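Local coordinates for cutinase-like protein (Cryptococcus sp., PDB 2CZQ), which probably hydrolyses carboxylic esters, as an alpha/beta-hydrolase-fold enzyme of the cutinase family, at residues A[163-168]-A[175-180]. Sequence-based numbering, arbitrary orientation.
Sequences YGDGVC and GINAQH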
loop_
_atom_site.group_PDB
_atom_site.type_symbol
_atom_site.label_atom_id
_atom_site.label_comp_id
_atom_site.label_asym_id
_atom_site.label_seq_id
_atom_site.Cartn_x
_atom_site.Cartn_y
_atom_site.Cartn_z
ATOM N N TYR A 163 13.732 -7.828 -4.779
ATOM C CA TYR A 163 14.204 -9.015 -5.469
ATOM C C TYR A 163 14.455 -10.121 -4.457
ATOM O O TYR A 163 15.180 -9.935 -3.478
ATOM C CB TYR A 163 15.474 -8.712 -6.253
ATOM C CG TYR A 163 15.935 -9.851 -7.123
ATOM C CD1 TYR A 163 16.704 -10.893 -6.597
ATOM C CD2 TYR A 163 15.596 -9.896 -8.470
ATOM C CE1 TYR A 163 17.134 -11.944 -7.399
ATOM C CE2 TYR A 163 16.029 -10.941 -9.281
ATOM C CZ TYR A 163 16.796 -11.963 -8.736
ATOM O OH TYR A 163 17.231 -13.010 -9.519
ATOM N N GLY A 164 13.851 -11.276 -4.692
ATOM C CA GLY A 164 14.053 -12.399 -3.805
ATOM C C GLY A 164 13.226 -12.420 -2.534
ATOM O O GLY A 164 13.455 -13.284 -1.691
ATOM N N ASP A 165 12.269 -11.503 -2.386
ATOM C CA ASP A 165 11.288 -11.592 -1.304
ATOM C C ASP A 165 10.321 -12.718 -1.666
ATOM O O ASP A 165 9.560 -12.586 -2.613
ATOM C CB ASP A 165 10.561 -10.246 -1.179
ATOM C CG ASP A 165 9.361 -10.293 -0.256
ATOM O OD1 ASP A 165 8.949 -11.395 0.175
ATOM O OD2 ASP A 165 8.785 -9.235 0.090
ATOM N N GLY A 166 10.360 -13.825 -0.926
ATOM C CA GLY A 166 9.589 -15.005 -1.284
ATOM C C GLY A 166 8.077 -14.876 -1.214
ATOM O O GLY A 166 7.367 -15.752 -1.704
ATOM N N VAL A 167 7.581 -13.805 -0.599
ATOM C CA VAL A 167 6.141 -13.597 -0.479
ATOM C C VAL A 167 5.552 -13.008 -1.770
ATOM O O VAL A 167 4.483 -13.432 -2.219
ATOM C CB VAL A 167 5.813 -12.716 0.747
ATOM C CG1 VAL A 167 4.330 -12.402 0.818
ATOM C CG2 VAL A 167 6.283 -13.400 2.032
ATOM N N CYS A 168 6.247 -12.029 -2.347
ATOM C CA CYS A 168 5.811 -11.384 -3.586
ATOM C C CYS A 168 6.527 -11.894 -4.837
ATOM O O CYS A 168 6.052 -11.661 -5.951
ATOM C CB CYS A 168 5.931 -9.855 -3.481
ATOM S SG CYS A 168 7.564 -9.244 -3.045
ATOM N N GLY A 175 10.060 -18.104 0.554
ATOM C CA GLY A 175 9.310 -17.846 1.769
ATOM C C GLY A 175 9.632 -16.517 2.416
ATOM O O GLY A 175 10.226 -15.630 1.786
ATOM N N ILE A 176 9.226 -16.378 3.676
ATOM C CA ILE A 176 9.554 -15.183 4.449
ATOM C C ILE A 176 11.023 -15.207 4.829
ATOM O O ILE A 176 11.459 -15.959 5.708
ATOM C CB ILE A 176 8.679 -15.022 5.704
ATOM C CG1 ILE A 176 7.198 -14.963 5.330
ATOM C CG2 ILE A 176 9.097 -13.758 6.472
ATOM C CD1 ILE A 176 6.283 -14.830 6.535
ATOM N N ASN A 177 11.775 -14.355 4.158
ATOM C CA ASN A 177 13.214 -14.287 4.296
ATOM C C ASN A 177 13.626 -12.848 4.576
ATOM O O ASN A 177 12.767 -11.973 4.734
ATOM C CB ASN A 177 13.891 -14.849 3.037
ATOM C CG ASN A 177 13.386 -14.204 1.742
ATOM O OD1 ASN A 177 12.607 -13.244 1.758
ATOM N ND2 ASN A 177 13.839 -14.734 0.615
ATOM N N ALA A 178 14.930 -12.590 4.632
ATOM C CA ALA A 178 15.401 -11.247 4.949
ATOM C C ALA A 178 14.832 -10.208 3.994
ATOM O O ALA A 178 14.529 -9.085 4.392
ATOM C CB ALA A 178 16.915 -11.195 4.948
ATOM N N GLN A 179 14.678 -10.595 2.735
ATOM C CA GLN A 179 14.176 -9.677 1.723
ATOM C C GLN A 179 12.748 -9.222 2.038
ATOM O O GLN A 179 12.408 -8.059 1.830
ATOM C CB GLN A 179 14.263 -10.321 0.341
ATOM C CG GLN A 179 15.684 -10.433 -0.196
ATOM C CD GLN A 179 16.523 -11.517 0.469
ATOM O OE1 GLN A 179 16.007 -12.412 1.143
ATOM N NE2 GLN A 179 17.830 -11.436 0.272
ATOM N N HIS A 180 11.924 -10.119 2.577
ATOM C CA HIS A 180 10.566 -9.744 2.974
ATOM C C HIS A 180 10.554 -8.796 4.158
ATOM O O HIS A 180 9.610 -8.016 4.321
ATOM C CB HIS A 180 9.716 -10.971 3.321
ATOM C CG HIS A 180 8.257 -10.660 3.475
ATOM N ND1 HIS A 180 7.517 -10.090 2.461
ATOM C CD2 HIS A 180 7.403 -10.827 4.515
ATOM C CE1 HIS A 180 6.271 -9.923 2.871
ATOM N NE2 HIS A 180 6.172 -10.368 4.111
HETATM O O HOH W 1 8.591 -18.229 -1.916
#
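H180 presents ND1 to the carboxylate of D165, and the bond to OD2 is short and straight: 2.8 Å from ND1 to OD2, with 168° at the hydrogen. OD2 lies almost in the ring plane and is met on its syn side, although carboxylate and ring are turned 61° apart. ND1 also reaches OD1, but only weakly. OD1 has a better donor in its own loop, V167 N, at 2.9 Å, from the anti side and well out of the carboxylate plane; this Asx turn helps fix the rotation of the carboxylate. OD2 takes a second bond from Y183 OH. Through its other nitrogen, NE2, H180 bonds to S85 OG, so both ring nitrogens are engaged. The arrangement fits the Ser-His-Asp triad of the alpha/beta-hydrolase fold, with S85 probably the nucleophile on its elbow, D165 in the loop after strand 157-160 and H180 on the short helix 178-181. V167 covers one face of the H180 ring, its CG2 3.5 Å from the ring centroid and nearly on the ring normal, a CH-pi contact. N177 sits at the N-cap of that helix: OD1 weakly accepts from H180 N, while ND2 donates to G164 O at 2.8 Å, nearly in line with the carbonyl. Where the segments approach at G166 and G175, one water donates to G166 O and accepts from G175 N.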